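Local coordinates for CRISPR-associated endoribonuclease Cas6 1 (Methanocaldococcus jannaschii DSM 2661, PDB 5YI6), which probably cuts CRISPR repeat transcripts as a metal-independent endoribonuclease, binding the RNA and processing it into mature crRNA for antiviral defence, at residues A[127-133]-A[234-240]; A[134-138]-A[148-152]; A[166-170]-A[220-226]; A[188-192]-A[203-207]. The contacts are given in a common frame with arbitrary orientation. Residue numbers count along the deposited sequence, not the author numbering.

Contact 1. Residues A[127-133]-A[234-240]; sequences ILKTISP and FGMVVNV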
loop_
_atom_site.group_PDB
_atom_site.type_symbol
_atom_site.label_atom_id
_atom_site.label_comp_id
_atom_site.label_asym_id
_atom_site.label_seq_id
_atom_site.Cartn_x
_atom_site.Cartn_y
_atom_site.Cartn_z
ATOM N N ILE A 127 -10.480 -9.095 11.545
ATOM C CA ILE A 127 -10.156 -9.610 10.216
ATOM C C ILE A 127 -9.608 -8.482 9.346
ATOM O O ILE A 127 -10.189 -7.393 9.276
ATOM C CB ILE A 127 -11.374 -10.262 9.546
ATOM C CG1 ILE A 127 -11.878 -11.385 10.437
ATOM C CG2 ILE A 127 -10.961 -10.801 8.178
ATOM C CD1 ILE A 127 -13.121 -12.075 9.913
ATOM N N LEU A 128 -8.498 -8.748 8.677
ATOM C CA LEU A 128 -7.880 -7.793 7.774
ATOM C C LEU A 128 -7.824 -8.405 6.381
ATOM O O LEU A 128 -7.636 -9.616 6.228
ATOM C CB LEU A 128 -6.456 -7.441 8.244
ATOM C CG LEU A 128 -6.368 -6.804 9.640
ATOM C CD1 LEU A 128 -4.903 -6.678 10.078
ATOM C CD2 LEU A 128 -7.074 -5.454 9.663
ATOM N N LYS A 129 -7.934 -7.565 5.356
ATOM C CA LYS A 129 -7.709 -8.066 4.009
ATOM C C LYS A 129 -6.848 -7.067 3.261
ATOM O O LYS A 129 -6.905 -5.870 3.516
ATOM C CB LYS A 129 -9.018 -8.313 3.264
ATOM C CG LYS A 129 -9.644 -7.069 2.783
ATOM C CD LYS A 129 -10.883 -7.375 1.890
ATOM C CE LYS A 129 -11.460 -6.076 1.324
ATOM N NZ LYS A 129 -12.714 -6.263 0.509
ATOM N N THR A 130 -6.034 -7.573 2.347
ATOM C CA THR A 130 -5.148 -6.695 1.579
ATOM C C THR A 130 -5.966 -5.884 0.572
ATOM O O THR A 130 -6.875 -6.420 -0.093
ATOM C CB THR A 130 -4.079 -7.529 0.857
ATOM O OG1 THR A 130 -4.709 -8.544 0.042
ATOM C CG2 THR A 130 -3.098 -8.211 1.885
ATOM N N ILE A 131 -5.674 -4.586 0.497
ATOM C CA ILE A 131 -6.077 -3.748 -0.630
ATOM C C ILE A 131 -4.890 -3.361 -1.505
ATOM O O ILE A 131 -5.092 -2.809 -2.600
ATOM C CB ILE A 131 -6.874 -2.506 -0.165
ATOM C CG1 ILE A 131 -6.077 -1.677 0.897
ATOM C CG2 ILE A 131 -8.191 -2.974 0.460
ATOM C CD1 ILE A 131 -6.842 -0.325 1.299
ATOM N N SER A 132 -3.657 -3.694 -1.096
ATOM C CA SER A 132 -2.590 -3.934 -2.046
ATOM C C SER A 132 -1.852 -5.176 -1.531
ATOM O O SER A 132 -1.778 -5.399 -0.300
ATOM C CB SER A 132 -1.641 -2.743 -2.224
ATOM O OG SER A 132 -1.164 -2.236 -0.985
ATOM N N PRO A 133 -1.393 -6.046 -2.419
ATOM C CA PRO A 133 -0.892 -7.353 -1.954
ATOM C C PRO A 133 0.436 -7.211 -1.207
ATOM O O PRO A 133 1.181 -6.244 -1.378
ATOM C CB PRO A 133 -0.730 -8.165 -3.248
ATOM C CG PRO A 133 -0.496 -7.145 -4.338
ATOM C CD PRO A 133 -1.395 -5.934 -3.898
ATOM N N PHE A 234 2.727 -1.496 -1.623
ATOM C CA PHE A 234 2.498 -2.894 -1.286
ATOM C C PHE A 234 2.115 -3.057 0.170
ATOM O O PHE A 234 2.581 -2.315 1.048
ATOM C CB PHE A 234 3.757 -3.794 -1.597
ATOM C CG PHE A 234 3.997 -3.960 -3.072
ATOM C CD1 PHE A 234 3.535 -5.085 -3.732
ATOM C CD2 PHE A 234 4.638 -2.962 -3.804
ATOM C CE1 PHE A 234 3.723 -5.236 -5.142
ATOM C CE2 PHE A 234 4.813 -3.086 -5.177
ATOM C CZ PHE A 234 4.359 -4.244 -5.853
ATOM N N GLY A 235 1.242 -4.035 0.416
ATOM C CA GLY A 235 1.020 -4.511 1.780
ATOM C C GLY A 235 -0.026 -3.748 2.569
ATOM O O GLY A 235 -0.104 -3.933 3.784
ATOM N N MET A 236 -0.833 -2.895 1.919
ATOM C CA MET A 236 -1.866 -2.146 2.635
ATOM C C MET A 236 -3.085 -3.035 2.899
ATOM O O MET A 236 -3.530 -3.780 2.024
ATOM C CB MET A 236 -2.304 -0.900 1.824
ATOM C CG MET A 236 -3.175 0.025 2.672
ATOM S SD MET A 236 -3.452 1.574 1.791
ATOM C CE MET A 236 -4.073 2.593 3.134
ATOM N N VAL A 237 -3.616 -2.976 4.126
ATOM C CA VAL A 237 -4.762 -3.793 4.493
ATOM C C VAL A 237 -5.909 -2.887 4.942
ATOM O O VAL A 237 -5.736 -1.704 5.218
ATOM C CB VAL A 237 -4.435 -4.827 5.596
ATOM C CG1 VAL A 237 -3.349 -5.793 5.124
ATOM C CG2 VAL A 237 -4.051 -4.120 6.937
ATOM N N VAL A 238 -7.089 -3.490 5.059
ATOM C CA VAL A 238 -8.258 -2.771 5.556
ATOM C C VAL A 238 -9.000 -3.725 6.474
ATOM O O VAL A 238 -8.927 -4.953 6.321
ATOM C CB VAL A 238 -9.175 -2.264 4.403
ATOM C CG1 VAL A 238 -9.850 -3.425 3.678
ATOM C CG2 VAL A 238 -10.233 -1.298 4.935
ATOM N N ASN A 239 -9.682 -3.159 7.466
ATOM C CA ASN A 239 -10.457 -4.011 8.355
ATOM C C ASN A 239 -11.707 -4.505 7.619
ATOM O O ASN A 239 -12.249 -3.828 6.738
ATOM C CB ASN A 239 -10.820 -3.279 9.636
ATOM C CG ASN A 239 -11.818 -2.198 9.409
ATOM O OD1 ASN A 239 -11.711 -1.430 8.444
ATOM N ND2 ASN A 239 -12.795 -2.100 10.311
ATOM N N VAL A 240 -12.111 -5.729 7.933
ATOM C CA VAL A 240 -13.314 -6.330 7.365
ATOM C C VAL A 240 -14.363 -6.357 8.468
ATOM O O VAL A 240 -14.142 -6.962 9.527
ATOM C CB VAL A 240 -13.046 -7.742 6.834
ATOM C CG1 VAL A 240 -14.345 -8.354 6.324
ATOM C CG2 VAL A 240 -11.977 -7.723 5.736
#
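This is an antiparallel strand pairing at one side of the four-stranded sheet in the C-terminal half of the chain. Strand 127-130 is inner and strand 237-240 outermost. Lys129 and Val238 form the central hydrogen-bonded pair: Lys129 N to Val238 O is 3.0 Å and Val238 N to Lys129 O is 2.8 Å. Leu128-Asn239 and Thr130-Val237 flank it as non-hydrogen-bonded pairs. Cas6 proteins typically carry two ferredoxin-like (RAMP) domains, and this pairing joins the first and last strands of the C-terminal one. Beyond Thr130 the pairing becomes bulge-like, with Ile131 and Ser132 opposite Met236. Met236 O accepts from both Ile131 N (2.8 Å) and Ser132 N (3.1 Å). Ser132 OG then accepts from Met236 N at 3.0 Å and also bonds Phe57 O. Gly235 has a positive phi (87°), easiest for glycine. Ile131 CG2 packs on Val238 CG1 at 3.6 Å, while Ile131 CG1 lies 3.8 Å from Met236 CG. On the sheet face carrying Leu128, Tyr222 of helix 215-224 covers Leu128 and Val237.

Contact 2. Residues A[134-138]-A[148-152]; sequences IYLKT and TYDLL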
loop_
_atom_site.group_PDB
_atom_site.type_symbol
_atom_site.label_atom_id
_atom_site.label_comp_id
_atom_site.label_asym_id
_atom_site.label_seq_id
_atom_site.Cartn_x
_atom_site.Cartn_y
_atom_site.Cartn_z
ATOM N N ILE A 134 0.737 -8.242 -0.389
ATOM C CA ILE A 134 1.902 -8.254 0.504
ATOM C C ILE A 134 3.077 -8.872 -0.223
ATOM O O ILE A 134 2.957 -9.945 -0.831
ATOM C CB ILE A 134 1.584 -9.000 1.810
ATOM C CG1 ILE A 134 0.636 -8.137 2.652
ATOM C CG2 ILE A 134 2.888 -9.387 2.621
ATOM C CD1 ILE A 134 -0.084 -8.909 3.756
ATOM N N TYR A 135 4.203 -8.178 -0.166
ATOM C CA TYR A 135 5.453 -8.622 -0.745
ATOM C C TYR A 135 6.390 -8.995 0.389
ATOM O O TYR A 135 6.546 -8.232 1.346
ATOM C CB TYR A 135 6.049 -7.506 -1.601
ATOM C CG TYR A 135 7.398 -7.809 -2.200
ATOM C CD1 TYR A 135 7.565 -8.844 -3.104
ATOM C CD2 TYR A 135 8.499 -7.018 -1.908
ATOM C CE1 TYR A 135 8.840 -9.109 -3.693
ATOM C CE2 TYR A 135 9.751 -7.278 -2.481
ATOM C CZ TYR A 135 9.901 -8.315 -3.380
ATOM O OH TYR A 135 11.120 -8.569 -3.958
ATOM N N LEU A 136 7.024 -10.166 0.280
ATOM C CA LEU A 136 7.917 -10.600 1.345
ATOM C C LEU A 136 8.968 -11.494 0.701
ATOM O O LEU A 136 8.599 -12.451 0.033
ATOM C CB LEU A 136 7.132 -11.352 2.412
ATOM C CG LEU A 136 7.854 -11.559 3.733
ATOM C CD1 LEU A 136 8.097 -10.234 4.486
ATOM C CD2 LEU A 136 7.057 -12.575 4.562
ATOM N N LYS A 137 10.237 -11.153 0.837
ATOM C CA LYS A 137 11.240 -11.889 0.069
ATOM C C LYS A 137 12.377 -12.334 0.978
ATOM O O LYS A 137 12.577 -11.807 2.074
ATOM C CB LYS A 137 11.765 -11.032 -1.096
ATOM C CG LYS A 137 12.493 -9.802 -0.571
ATOM C CD LYS A 137 13.202 -9.016 -1.629
ATOM C CE LYS A 137 13.988 -7.904 -0.969
ATOM N NZ LYS A 137 14.743 -8.450 0.190
ATOM N N THR A 138 13.136 -13.317 0.491
ATOM C CA THR A 138 14.352 -13.735 1.184
ATOM C C THR A 138 15.355 -14.151 0.119
ATOM O O THR A 138 14.973 -14.536 -0.982
ATOM C CB THR A 138 14.059 -14.857 2.219
ATOM O OG1 THR A 138 15.231 -15.144 2.988
ATOM C CG2 THR A 138 13.572 -16.128 1.565
ATOM N N THR A 148 16.449 -13.926 -5.540
ATOM C CA THR A 148 15.387 -13.495 -4.640
ATOM C C THR A 148 14.228 -14.484 -4.691
ATOM O O THR A 148 13.687 -14.758 -5.769
ATOM C CB THR A 148 14.889 -12.092 -5.032
ATOM O OG1 THR A 148 15.988 -11.172 -5.049
ATOM C CG2 THR A 148 13.867 -11.623 -4.025
ATOM N N TYR A 149 13.822 -15.001 -3.528
ATOM C CA TYR A 149 12.679 -15.893 -3.408
ATOM C C TYR A 149 11.528 -15.094 -2.799
ATOM O O TYR A 149 11.715 -14.430 -1.774
ATOM C CB TYR A 149 12.997 -17.100 -2.494
ATOM C CG TYR A 149 11.887 -18.109 -2.461
ATOM C CD1 TYR A 149 11.816 -19.114 -3.411
ATOM C CD2 TYR A 149 10.879 -18.038 -1.515
ATOM C CE1 TYR A 149 10.796 -20.029 -3.412
ATOM C CE2 TYR A 149 9.849 -18.942 -1.514
ATOM C CZ TYR A 149 9.805 -19.939 -2.460
ATOM O OH TYR A 149 8.755 -20.837 -2.467
ATOM N N ASP A 150 10.352 -15.190 -3.399
ATOM C CA ASP A 150 9.166 -14.478 -2.902
ATOM C C ASP A 150 8.375 -15.399 -1.977
ATOM O O ASP A 150 7.814 -16.403 -2.425
ATOM C CB ASP A 150 8.311 -14.016 -4.080
ATOM C CG ASP A 150 9.036 -13.037 -4.970
ATOM O OD1 ASP A 150 9.958 -12.352 -4.487
ATOM O OD2 ASP A 150 8.686 -12.966 -6.162
ATOM N N LEU A 151 8.324 -15.060 -0.688
ATOM C CA LEU A 151 7.566 -15.852 0.266
ATOM C C LEU A 151 6.071 -15.590 0.136
ATOM O O LEU A 151 5.629 -14.435 0.024
ATOM C CB LEU A 151 8.002 -15.514 1.689
ATOM C CG LEU A 151 9.462 -15.880 1.983
ATOM C CD1 LEU A 151 9.899 -15.294 3.318
ATOM C CD2 LEU A 151 9.609 -17.411 1.942
ATOM N N LEU A 152 5.288 -16.680 0.164
ATOM C CA LEU A 152 3.830 -16.677 0.198
ATOM C C LEU A 152 3.365 -17.442 1.435
ATOM O O LEU A 152 4.169 -18.189 2.014
ATOM C CB LEU A 152 3.298 -17.330 -1.080
ATOM C CG LEU A 152 3.819 -16.638 -2.349
ATOM C CD1 LEU A 152 3.451 -17.461 -3.584
ATOM C CD2 LEU A 152 3.261 -15.206 -2.442
HETATM O O HOH W 1 3.574 -12.474 0.303
HETATM O O HOH W 2 5.930 -12.113 -1.643
#
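Leu151 points at the opposite strand and lies over Leu136 and Thr138. Its CD1 is 4.1 Å from Leu136 CD2, and its CG is 4.1 Å from Thr138 CG2. The contact is the open end of the beta hairpin formed by strands 137-142 and 145-150, a separate two-stranded sheet. Thr138 and Tyr149 are a hydrogen-bonded antiparallel pair, with Thr138 N to Tyr149 O at 2.9 Å and Tyr149 N to Thr138 O at 2.8 Å. Lys137-Asp150 is the next, non-hydrogen-bonded pair. Leu151 N adds a bond to Leu136 O at 2.7 Å, after which the chains separate. Helix 158-174 covers the two leucines through Asn161, and Leu136 also meets Phe158. On the face with Lys137 and Asp150, Thr148 CG2 packs against Lys137 CD at 3.6 Å. Asp150 OD2 bonds Arg203 N, tying the hairpin to strand 201-213. Waters bridge the gap. Water 2 accepts from Leu136 N at 2.9 Å, and Leu151 O lies 2.9 Å from both water 1 and water 2.

Contact 3. Residues A[166-170]-A[220-226]; sequences LKKKY and FGYECGF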
loop_
_atom_site.group_PDB
_atom_site.type_symbol
_atom_site.label_atom_id
_atom_site.label_comp_id
_atom_site.label_asym_id
_atom_site.label_seq_id
_atom_site.Cartn_x
_atom_site.Cartn_y
_atom_site.Cartn_z
ATOM N N LEU A 166 7.621 -6.666 10.474
ATOM C CA LEU A 166 6.851 -5.597 11.113
ATOM C C LEU A 166 7.566 -5.065 12.348
ATOM O O LEU A 166 7.607 -3.856 12.576
ATOM C CB LEU A 166 5.444 -6.076 11.503
ATOM C CG LEU A 166 4.462 -4.920 11.810
ATOM C CD1 LEU A 166 4.263 -4.083 10.550
ATOM C CD2 LEU A 166 3.128 -5.418 12.359
ATOM N N LYS A 167 8.139 -5.964 13.160
ATOM C CA LYS A 167 8.828 -5.525 14.372
ATOM C C LYS A 167 10.067 -4.690 14.030
ATOM O O LYS A 167 10.326 -3.650 14.665
ATOM C CB LYS A 167 9.202 -6.748 15.212
ATOM C CG LYS A 167 7.961 -7.513 15.741
ATOM C CD LYS A 167 8.369 -8.825 16.432
ATOM C CE LYS A 167 7.178 -9.526 17.093
ATOM N NZ LYS A 167 7.513 -10.893 17.625
ATOM N N LYS A 168 10.824 -5.106 13.010
ATOM C CA LYS A 168 11.994 -4.314 12.622
ATOM C C LYS A 168 11.596 -2.942 12.086
ATOM O O LYS A 168 12.262 -1.942 12.373
ATOM C CB LYS A 168 12.805 -5.075 11.583
ATOM C CG LYS A 168 13.512 -6.307 12.149
ATOM C CD LYS A 168 14.247 -7.061 11.046
ATOM C CE LYS A 168 14.681 -8.450 11.502
ATOM N NZ LYS A 168 14.849 -9.376 10.337
ATOM N N LYS A 169 10.533 -2.882 11.277
ATOM C CA LYS A 169 10.040 -1.601 10.768
ATOM C C LYS A 169 9.560 -0.715 11.892
ATOM O O LYS A 169 9.780 0.499 11.864
ATOM C CB LYS A 169 8.873 -1.798 9.755
ATOM C CG LYS A 169 9.280 -2.279 8.406
ATOM C CD LYS A 169 8.088 -2.099 7.379
ATOM C CE LYS A 169 6.758 -2.604 7.967
ATOM N NZ LYS A 169 5.905 -3.220 6.860
ATOM N N TYR A 170 8.881 -1.307 12.891
ATOM C CA TYR A 170 8.457 -0.547 14.059
ATOM C C TYR A 170 9.666 0.132 14.719
ATOM O O TYR A 170 9.631 1.330 15.022
ATOM C CB TYR A 170 7.749 -1.465 15.065
ATOM C CG TYR A 170 7.238 -0.753 16.271
ATOM C CD1 TYR A 170 5.900 -0.393 16.370
ATOM C CD2 TYR A 170 8.095 -0.428 17.336
ATOM C CE1 TYR A 170 5.421 0.267 17.475
ATOM C CE2 TYR A 170 7.629 0.235 18.431
ATOM C CZ TYR A 170 6.289 0.582 18.501
ATOM O OH TYR A 170 5.808 1.257 19.597
ATOM N N PHE A 220 0.333 -0.331 13.927
ATOM C CA PHE A 220 1.457 0.077 13.091
ATOM C C PHE A 220 1.450 -0.647 11.745
ATOM O O PHE A 220 1.673 -0.024 10.709
ATOM C CB PHE A 220 2.782 -0.171 13.826
ATOM C CG PHE A 220 3.989 0.167 13.020
ATOM C CD1 PHE A 220 4.368 1.493 12.840
ATOM C CD2 PHE A 220 4.779 -0.870 12.459
ATOM C CE1 PHE A 220 5.526 1.820 12.076
ATOM C CE2 PHE A 220 5.937 -0.564 11.685
ATOM C CZ PHE A 220 6.315 0.784 11.519
ATOM N N GLY A 221 1.202 -1.958 11.729
ATOM C CA GLY A 221 1.075 -2.635 10.431
ATOM C C GLY A 221 -0.103 -2.103 9.613
ATOM O O GLY A 221 -0.032 -1.986 8.387
ATOM N N TYR A 222 -1.183 -1.744 10.291
ATOM C CA TYR A 222 -2.358 -1.210 9.611
ATOM C C TYR A 222 -2.037 0.095 8.888
ATOM O O TYR A 222 -2.518 0.331 7.779
ATOM C CB TYR A 222 -3.478 -1.014 10.632
ATOM C CG TYR A 222 -4.833 -0.851 9.982
ATOM C CD1 TYR A 222 -5.549 -1.972 9.562
ATOM C CD2 TYR A 222 -5.379 0.408 9.794
ATOM C CE1 TYR A 222 -6.834 -1.825 8.946
ATOM C CE2 TYR A 222 -6.656 0.585 9.202
ATOM C CZ TYR A 222 -7.353 -0.555 8.763
ATOM O OH TYR A 222 -8.598 -0.427 8.184
ATOM N N GLU A 223 -1.237 0.970 9.500
ATOM C CA GLU A 223 -0.988 2.249 8.817
ATOM C C GLU A 223 0.323 2.286 8.019
ATOM O O GLU A 223 0.439 3.064 7.076
ATOM C CB GLU A 223 -1.113 3.410 9.798
ATOM C CG GLU A 223 -2.579 3.500 10.419
ATOM C CD GLU A 223 -3.817 3.659 9.407
ATOM O OE1 GLU A 223 -3.793 3.242 8.225
ATOM O OE2 GLU A 223 -4.870 4.202 9.826
ATOM N N CYS A 224 1.292 1.456 8.341
ATOM C CA CYS A 224 2.548 1.422 7.589
ATOM C C CYS A 224 2.509 0.422 6.439
ATOM O O CYS A 224 3.234 0.589 5.448
ATOM C CB CYS A 224 3.709 1.039 8.519
ATOM S SG CYS A 224 5.377 1.251 7.742
ATOM N N GLY A 225 1.681 -0.599 6.558
ATOM C CA GLY A 225 1.645 -1.717 5.640
ATOM C C GLY A 225 2.344 -2.928 6.245
ATOM O O GLY A 225 3.200 -2.808 7.127
ATOM N N PHE A 226 1.949 -4.109 5.785
ATOM C CA PHE A 226 2.591 -5.370 6.114
ATOM C C PHE A 226 3.607 -5.715 5.029
ATOM O O PHE A 226 3.489 -5.290 3.877
ATOM C CB PHE A 226 1.537 -6.498 6.266
ATOM C CG PHE A 226 0.730 -6.394 7.537
ATOM C CD1 PHE A 226 1.126 -7.113 8.674
ATOM C CD2 PHE A 226 -0.369 -5.544 7.624
ATOM C CE1 PHE A 226 0.423 -7.023 9.855
ATOM C CE2 PHE A 226 -1.093 -5.420 8.802
ATOM C CZ PHE A 226 -0.702 -6.151 9.939
#
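Phe220 opens the segment and points toward helix 158-174. Helices 158-174 and 215-224 follow the first and third strands of the C-terminal sheet, the beta-alpha-beta-beta-alpha-beta order of a ferredoxin-like (RAMP) domain, and this buried contact joins them. Their short axes lie 78° apart, 10.7 Å at closest approach. The face of Phe220 receives the Tyr170 edge in a T-shaped stack, centroids 5.4 Å apart, planes at 73°. Tyr170 CB makes a CH-pi contact 4.3 Å from the Phe220 centroid. Gly221 CA lies 3.5 Å from Leu166 CD1. A side chain here would crowd Leu166 and clash with Phe226. Glu223 points elsewhere, to a salt bridge with Arg6. Cys224 ends the helix, its SG 4.1 Å from Lys169 CE. Gly225 leaves it with phi 102° and psi 155°, angles that call for glycine. Phe226 CE1 is 4.0 Å from Leu166 CD2. Around the Lys169 ammonium lie Asn165 OD1, Gly227 O and Asn230 OD1, with Gly225 O more acceptors than protons. Lys169 NZ donates to Gly225 O at 2.7 Å.

Contact 4. Residues A[188-192]-A[203-207]; sequences KFRPK and RCSEM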
loop_
_atom_site.group_PDB
_atom_site.type_symbol
_atom_site.label_atom_id
_atom_site.label_comp_id
_atom_site.label_asym_id
_atom_site.label_seq_id
_atom_site.Cartn_x
_atom_site.Cartn_y
_atom_site.Cartn_z
ATOM N N LYS A 188 -7.471 -16.911 3.756
ATOM C CA LYS A 188 -7.520 -17.116 2.314
ATOM C C LYS A 188 -6.363 -16.357 1.687
ATOM O O LYS A 188 -6.025 -15.270 2.154
ATOM C CB LYS A 188 -8.865 -16.619 1.767
ATOM C CG LYS A 188 -9.056 -16.700 0.264
ATOM C CD LYS A 188 -10.298 -15.884 -0.133
ATOM C CE LYS A 188 -10.593 -15.977 -1.635
ATOM N NZ LYS A 188 -11.922 -15.394 -2.004
ATOM N N PHE A 189 -5.762 -16.915 0.638
ATOM C CA PHE A 189 -4.750 -16.153 -0.095
ATOM C C PHE A 189 -4.705 -16.600 -1.546
ATOM O O PHE A 189 -5.054 -17.731 -1.878
ATOM C CB PHE A 189 -3.353 -16.245 0.555
ATOM C CG PHE A 189 -2.498 -17.376 0.049
ATOM C CD1 PHE A 189 -1.636 -17.187 -1.025
ATOM C CD2 PHE A 189 -2.536 -18.616 0.667
ATOM C CE1 PHE A 189 -0.833 -18.235 -1.488
ATOM C CE2 PHE A 189 -1.736 -19.666 0.211
ATOM C CZ PHE A 189 -0.886 -19.472 -0.856
ATOM N N ARG A 190 -4.294 -15.679 -2.407
ATOM C CA ARG A 190 -4.122 -15.902 -3.837
ATOM C C ARG A 190 -2.810 -15.237 -4.222
ATOM O O ARG A 190 -2.605 -14.052 -3.895
ATOM C CB ARG A 190 -5.264 -15.303 -4.667
ATOM C CG ARG A 190 -6.630 -15.839 -4.311
ATOM C CD ARG A 190 -6.779 -17.272 -4.791
ATOM N NE ARG A 190 -8.130 -17.799 -4.568
ATOM C CZ ARG A 190 -8.527 -18.434 -3.465
ATOM N NH1 ARG A 190 -7.684 -18.634 -2.457
ATOM N NH2 ARG A 190 -9.774 -18.874 -3.372
ATOM N N PRO A 191 -1.923 -15.919 -4.937
ATOM C CA PRO A 191 -0.718 -15.239 -5.410
ATOM C C PRO A 191 -1.042 -14.302 -6.559
ATOM O O PRO A 191 -1.923 -14.568 -7.375
ATOM C CB PRO A 191 0.181 -16.393 -5.873
ATOM C CG PRO A 191 -0.781 -17.430 -6.294
ATOM C CD PRO A 191 -1.923 -17.344 -5.304
ATOM N N LYS A 192 -0.310 -13.191 -6.626
ATOM C CA LYS A 192 -0.498 -12.192 -7.670
ATOM C C LYS A 192 0.853 -11.822 -8.257
ATOM O O LYS A 192 1.788 -11.525 -7.510
ATOM C CB LYS A 192 -1.170 -10.926 -7.124
ATOM C CG LYS A 192 -2.556 -11.176 -6.612
ATOM C CD LYS A 192 -3.471 -11.451 -7.806
ATOM C CE LYS A 192 -4.900 -11.765 -7.379
ATOM N NZ LYS A 192 -5.785 -11.860 -8.577
ATOM N N ARG A 203 6.072 -12.395 -6.998
ATOM C CA ARG A 203 4.825 -12.997 -6.543
ATOM C C ARG A 203 4.494 -12.405 -5.176
ATOM O O ARG A 203 5.331 -12.448 -4.269
ATOM C CB ARG A 203 4.952 -14.518 -6.468
ATOM C CG ARG A 203 5.233 -15.131 -7.815
ATOM C CD ARG A 203 5.543 -16.631 -7.739
ATOM N NE ARG A 203 4.363 -17.424 -7.400
ATOM C CZ ARG A 203 3.358 -17.663 -8.248
ATOM N NH1 ARG A 203 2.322 -18.402 -7.870
ATOM N NH2 ARG A 203 3.380 -17.144 -9.472
ATOM N N CYS A 204 3.292 -11.828 -5.047
ATOM C CA CYS A 204 2.811 -11.168 -3.843
ATOM C C CYS A 204 1.544 -11.884 -3.390
ATOM O O CYS A 204 0.971 -12.688 -4.130
ATOM C CB CYS A 204 2.519 -9.673 -4.126
ATOM S SG CYS A 204 4.025 -8.772 -4.473
ATOM N N SER A 205 1.098 -11.614 -2.172
ATOM C CA SER A 205 -0.056 -12.322 -1.628
ATOM C C SER A 205 -1.246 -11.384 -1.494
ATOM O O SER A 205 -1.172 -10.411 -0.750
ATOM C CB SER A 205 0.238 -12.941 -0.258
ATOM O OG SER A 205 1.341 -13.841 -0.317
ATOM N N GLU A 206 -2.335 -11.679 -2.205
ATOM C CA GLU A 206 -3.642 -11.120 -1.855
ATOM C C GLU A 206 -4.218 -11.997 -0.753
ATOM O O GLU A 206 -4.323 -13.216 -0.926
ATOM C CB GLU A 206 -4.543 -11.111 -3.093
ATOM C CG GLU A 206 -5.963 -10.682 -2.862
ATOM C CD GLU A 206 -6.744 -10.652 -4.179
ATOM O OE1 GLU A 206 -7.558 -11.573 -4.415
ATOM O OE2 GLU A 206 -6.485 -9.740 -5.000
ATOM N N MET A 207 -4.543 -11.425 0.401
ATOM C CA MET A 207 -4.924 -12.349 1.465
ATOM C C MET A 207 -5.870 -11.718 2.470
ATOM O O MET A 207 -5.988 -10.490 2.595
ATOM C CB MET A 207 -3.693 -12.924 2.183
ATOM C CG MET A 207 -2.789 -11.904 2.765
ATOM S SD MET A 207 -1.205 -12.672 3.275
ATOM C CE MET A 207 -1.717 -13.538 4.696
#
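Four backbone hydrogen bonds hold these two strands together, in two closed pairs. Arg190 and Glu206 form the first: Arg190 N donates to Glu206 O, and Glu206 N donates to Arg190 O, each at 2.9 Å. Lys192 and Cys204 form the second, with Lys192 N to Cys204 O and Cys204 N to Lys192 O also at 2.9 Å. Pro191 lies between them, paired with Ser205. Proline has no amide hydrogen, but this position is a non-hydrogen-bonded pair and needs no donor toward the partner strand. Pro191 CA instead approaches Cys204 O at 3.3 Å. The remaining amides of the inner strand look the other way: Ser205 N bonds Ile134 O, Met207 N bonds Thr130 OG1 and Arg203 N bonds Asp150 OD2. Side chains add little polar bonding across the pair. Arg190 NH1 donates to Phe189 O at 2.8 Å, within its own strand. Lys192 NZ and Glu206 OE2 are 4.2 Å apart, beyond a salt bridge. On the other face, Phe189 CB meets Met207 CB at 3.7 Å, and Arg203 NH1 comes within 3.6 Å of Pro191 CB. The pairing lies away from the probable catalytic residues. It is a regular stretch of the beta hairpin made by strands 182-195 and 201-213, at one side of the C-terminal ferredoxin-like sheet.

Contacts 1 and 4 belong to the same four-stranded sheet, with strand 127-130 beside strand 201-213. Thr130 OG1 accepts from Met207 N at 2.9 Å, joining them. Contact 4 is the more exposed and rests on backbone bonds; contact 1 also buries apolar side chains and bends off at its end. Contact 3 is buried, with rings, leucine and one lysine ammonium in place of strand pairing. It connects to contact 1 through Gly235 O and Phe226 N, 2.9 Å apart. Contact 2 is the partly buried open end of a hairpin, with waters in the gap. Ile134 O and Ser205 N, 2.8 Å apart, link it to contact 4. Contacts 2, 3 and 4 fall inside the loop contact 1 closes.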